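Local coordinates for flap endonuclease 1 (Desulfurococcus amylolyticus, PDB 3ORY), which probably cuts the 5' flaps of branched DNA structure-specifically, as flap endonucleases of the XPG family do during replication and repair, at residues K112-A115 with A116-E120; V199-L202 with T203-G206. All coordinates share one frame; numbering follows the deposited sequence.

Contact 1 comes first along the chain, on the helix 102-125; contact 2 follows at the end of the strand 197-200, in the turn leading to the strand 206-209. Their centres are 26 Å apart and their nearest atoms about 17 Å, so the two do not touch. Contact 1 lies at the surface, 22 Å from the centre of the chain, on a helix that projects from the body. Contact 2 is only 9 Å from that centre, just past the end of strand 197-200 of the mixed sheet to which both strands belong. Together they sample part of the probable helical arch and the compact nuclease core of a flap endonuclease.

Contact 1: residues K112-A115 with A116-E120; sequences KEEA and AKKYE
With E114 CG lying opposite its own backbone N (chi1 176°) and the chain then kinked at chi2 (62°), the carboxylate swings forward over the next helical turn and meets K117 and K118. This is the i to i+3 and i to i+4 spacing of an alpha-helix, here the middle and outer part of the helix 102-125, which with the helix 128-134 probably forms the helical arch of the flap endonucleases. E114 and K118 run side by side in the same direction: OE2 of E114 is 3.5 Å from CG of K118, with CD of K118 just as near. K117 crosses the glutamate at a slant, and its CE stands 3.6 Å from E114 OE1. In both pairs the carboxylate therefore meets lysine methylenes rather than ammonium groups. The charged atoms stay apart, E114 OE1 and K117 NZ by 5.0 Å, E114 OE2 and K118 NZ by 5.1 Å, so any attraction is probably weak and through space. CG of K118, set beside its own backbone N (chi1 -60°), also leans on E114 O at 3.3 Å. K118 and Y119 also touch Y134 of the helix 128-134, joining the two arms of the hairpin. Beneath the side chains, four successive i+4 to i backbone bonds link 112-115 to 116-119. E114 O takes the amide of K118 at 3.1 Å, and in the last of the series N of Y119 is 2.8 Å from A115 O, with CB of Y119 beside the same oxygen.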
loop_
_atom_site.group_PDB
_atom_site.type_symbol
_atom_site.label_atom_id
_atom_site.label_comp_id
_atom_site.label_asym_id
_atom_site.label_seq_id
_atom_site.Cartn_x
_atom_site.Cartn_y
_atom_site.Cartn_z
ATOM N N LYS A 112 -5.696 5.835 14.621
ATOM C CA LYS A 112 -6.136 5.398 15.960
ATOM C C LYS A 112 -6.797 6.502 16.779
ATOM O O LYS A 112 -7.823 6.263 17.426
ATOM C CB LYS A 112 -4.954 4.845 16.755
ATOM C CG LYS A 112 -4.517 3.457 16.358
ATOM C CD LYS A 112 -3.194 3.086 17.026
ATOM C CE LYS A 112 -3.207 3.281 18.537
ATOM N NZ LYS A 112 -4.125 2.332 19.246
ATOM N N GLU A 113 -6.199 7.692 16.767
ATOM C CA GLU A 113 -6.755 8.856 17.462
ATOM C C GLU A 113 -8.116 9.260 16.890
ATOM O O GLU A 113 -9.040 9.565 17.648
ATOM C CB GLU A 113 -5.786 10.042 17.414
ATOM C CG GLU A 113 -4.566 9.870 18.326
ATOM C CD GLU A 113 -3.592 11.042 18.275
ATOM O OE1 GLU A 113 -3.971 12.138 17.800
ATOM O OE2 GLU A 113 -2.439 10.864 18.729
ATOM N N GLU A 114 -8.227 9.249 15.560
ATOM C CA GLU A 114 -9.495 9.534 14.875
ATOM C C GLU A 114 -10.575 8.482 15.173
ATOM O O GLU A 114 -11.703 8.832 15.522
ATOM C CB GLU A 114 -9.280 9.705 13.358
ATOM C CG GLU A 114 -10.567 9.907 12.521
ATOM C CD GLU A 114 -11.365 11.169 12.876
ATOM O OE1 GLU A 114 -10.809 12.107 13.498
ATOM O OE2 GLU A 114 -12.568 11.228 12.523
ATOM N N ALA A 115 -10.219 7.207 15.041
ATOM C CA ALA A 115 -11.115 6.102 15.383
ATOM C C ALA A 115 -11.608 6.145 16.846
ATOM O O ALA A 115 -12.778 5.853 17.111
ATOM C CB ALA A 115 -10.453 4.760 15.082
ATOM N N ALA A 116 -10.719 6.510 17.776
ATOM C CA ALA A 116 -11.065 6.596 19.204
ATOM C C ALA A 116 -12.117 7.667 19.471
ATOM O O ALA A 116 -13.041 7.451 20.250
ATOM C CB ALA A 116 -9.823 6.855 20.055
ATOM N N LYS A 117 -11.958 8.818 18.820
ATOM C CA LYS A 117 -12.909 9.925 18.920
ATOM C C LYS A 117 -14.279 9.503 18.371
ATOM O O LYS A 117 -15.306 9.710 19.022
ATOM C CB LYS A 117 -12.338 11.155 18.203
ATOM C CG LYS A 117 -13.332 12.180 17.665
ATOM C CD LYS A 117 -12.567 13.263 16.886
ATOM C CE LYS A 117 -13.284 13.691 15.600
ATOM N NZ LYS A 117 -14.386 14.667 15.845
ATOM N N LYS A 118 -14.274 8.880 17.190
ATOM C CA LYS A 118 -15.498 8.392 16.551
ATOM C C LYS A 118 -16.189 7.259 17.327
ATOM O O LYS A 118 -17.423 7.203 17.378
ATOM C CB LYS A 118 -15.217 7.950 15.113
ATOM C CG LYS A 118 -14.676 9.037 14.169
ATOM C CD LYS A 118 -15.618 10.231 14.009
ATOM C CE LYS A 118 -16.787 9.921 13.090
ATOM N NZ LYS A 118 -17.654 11.123 12.904
ATOM N N TYR A 119 -15.404 6.363 17.929
ATOM C CA TYR A 119 -15.965 5.291 18.758
ATOM C C TYR A 119 -16.703 5.861 19.959
ATOM O O TYR A 119 -17.788 5.389 20.310
ATOM C CB TYR A 119 -14.887 4.311 19.241
ATOM C CG TYR A 119 -15.421 3.224 20.160
ATOM C CD1 TYR A 119 -16.112 2.132 19.642
ATOM C CD2 TYR A 119 -15.235 3.289 21.550
ATOM C CE1 TYR A 119 -16.605 1.130 20.473
ATOM C CE2 TYR A 119 -15.734 2.281 22.397
ATOM C CZ TYR A 119 -16.410 1.207 21.844
ATOM O OH TYR A 119 -16.906 0.207 22.642
ATOM N N GLU A 120 -16.096 6.870 20.581
ATOM C CA GLU A 120 -16.661 7.530 21.745
ATOM C C GLU A 120 -17.993 8.204 21.398
ATOM O O GLU A 120 -18.973 8.083 22.144
ATOM C CB GLU A 120 -15.661 8.539 22.311
ATOM C CG GLU A 120 -16.251 9.459 23.367
ATOM C CD GLU A 120 -15.237 9.904 24.400
ATOM O OE1 GLU A 120 -14.057 10.116 24.032
ATOM O OE2 GLU A 120 -15.632 10.042 25.581
#

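Contact 2: residues V199-L202 with T203-G206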
loop_
_atom_site.group_PDB
_atom_site.type_symbol
_atom_site.label_atom_id
_atom_site.label_comp_id
_atom_site.label_asym_id
_atom_site.label_seq_id
_atom_site.Cartn_x
_atom_site.Cartn_y
_atom_site.Cartn_z
ATOM N N VAL A 199 -0.466 1.741 -10.033
ATOM C CA VAL A 199 -1.778 1.107 -9.952
ATOM C C VAL A 199 -2.237 1.092 -8.495
ATOM O O VAL A 199 -1.505 0.629 -7.610
ATOM C CB VAL A 199 -1.787 -0.321 -10.568
ATOM C CG1 VAL A 199 -3.106 -1.038 -10.269
ATOM C CG2 VAL A 199 -1.538 -0.251 -12.089
ATOM N N ARG A 200 -3.430 1.626 -8.248
ATOM C CA ARG A 200 -4.020 1.593 -6.912
ATOM C C ARG A 200 -5.138 0.565 -6.826
ATOM O O ARG A 200 -5.714 0.183 -7.851
ATOM C CB ARG A 200 -4.555 2.970 -6.515
ATOM C CG ARG A 200 -3.476 4.042 -6.392
ATOM C CD ARG A 200 -4.084 5.365 -5.947
ATOM N NE ARG A 200 -4.447 5.346 -4.528
ATOM C CZ ARG A 200 -5.687 5.308 -4.047
ATOM N NH1 ARG A 200 -6.741 5.287 -4.861
ATOM N NH2 ARG A 200 -5.870 5.299 -2.733
ATOM N N ASN A 201 -5.430 0.133 -5.594
ATOM C CA ASN A 201 -6.540 -0.791 -5.261
ATOM C C ASN A 201 -6.297 -2.264 -5.589
ATOM O O ASN A 201 -7.174 -3.100 -5.373
ATOM C CB ASN A 201 -7.883 -0.331 -5.860
ATOM C CG ASN A 201 -8.266 1.083 -5.446
ATOM O OD1 ASN A 201 -8.939 1.801 -6.193
ATOM N ND2 ASN A 201 -7.864 1.480 -4.260
ATOM N N LEU A 202 -5.116 -2.582 -6.105
ATOM C CA LEU A 202 -4.804 -3.954 -6.498
ATOM C C LEU A 202 -4.872 -4.932 -5.323
ATOM O O LEU A 202 -5.233 -6.087 -5.500
ATOM C CB LEU A 202 -3.439 -4.022 -7.183
ATOM C CG LEU A 202 -3.149 -5.240 -8.055
ATOM C CD1 LEU A 202 -3.819 -5.143 -9.435
ATOM C CD2 LEU A 202 -1.645 -5.415 -8.196
ATOM N N THR A 203 -4.553 -4.463 -4.120
ATOM C CA THR A 203 -4.557 -5.341 -2.949
ATOM C C THR A 203 -5.931 -5.436 -2.287
ATOM O O THR A 203 -6.128 -6.250 -1.391
ATOM C CB THR A 203 -3.519 -4.899 -1.899
ATOM O OG1 THR A 203 -3.796 -3.552 -1.503
ATOM C CG2 THR A 203 -2.107 -4.991 -2.472
ATOM N N ILE A 204 -6.879 -4.609 -2.736
ATOM C CA ILE A 204 -8.188 -4.519 -2.087
ATOM C C ILE A 204 -9.385 -4.530 -3.044
ATOM O O ILE A 204 -10.509 -4.285 -2.610
ATOM C CB ILE A 204 -8.310 -3.256 -1.171
ATOM C CG1 ILE A 204 -8.110 -1.959 -1.981
ATOM C CG2 ILE A 204 -7.364 -3.354 0.037
ATOM C CD1 ILE A 204 -8.630 -0.675 -1.285
ATOM N N SER A 205 -9.147 -4.799 -4.329
ATOM C CA SER A 205 -10.214 -4.721 -5.339
ATOM C C SER A 205 -11.264 -5.818 -5.165
ATOM O O SER A 205 -11.012 -6.837 -4.517
ATOM C CB SER A 205 -9.649 -4.715 -6.768
ATOM O OG SER A 205 -8.883 -5.873 -7.044
ATOM N N GLY A 206 -12.442 -5.591 -5.742
ATOM C CA GLY A 206 -13.557 -6.524 -5.622
ATOM C C GLY A 206 -14.770 -5.899 -4.964
ATOM O O GLY A 206 -14.898 -4.673 -4.891
#
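N201 and I204 close this turn: the amide N of I204 gives a hydrogen bond of 3.1 Å to N201 O. The donor lies well above the carbonyl plane, 64° out of it, and so misses the lone pairs. The side chain of I204 then curls back over the same peptide, since CG1 sits between its own backbone N and carbonyl carbon (chi1 60°); from there CG1 is 3.8 Å from N201 CA. S205 comes next, its CB 3.3 Å from N201 O, so that oxygen has both a donor and aliphatic carbons about it.

Farther out, the surroundings hold the turn on several faces. The backbone N of N201 is hydrogen-bonded to Q186 OE1, and R200 just before it forms a salt bridge with E222 and gives NE to Q186 O. R78 donates to S205 O and, weakly, to L202 O, gripping the two limbs of the turn from one guanidinium. T203 packs on A45, Q48 and F49 of the helix 42-52, while L202 meets L30 and A184. The backbone angles of L202 and T203 are those of a type I beta-turn, N201 to I204. It lies in the short loop that interrupts the chain's antiparallel run along strand 216-225: strand 197-200 pairs there first, and strand 206-209 resumes in the same direction, within the core sheet of the XPG-family nuclease.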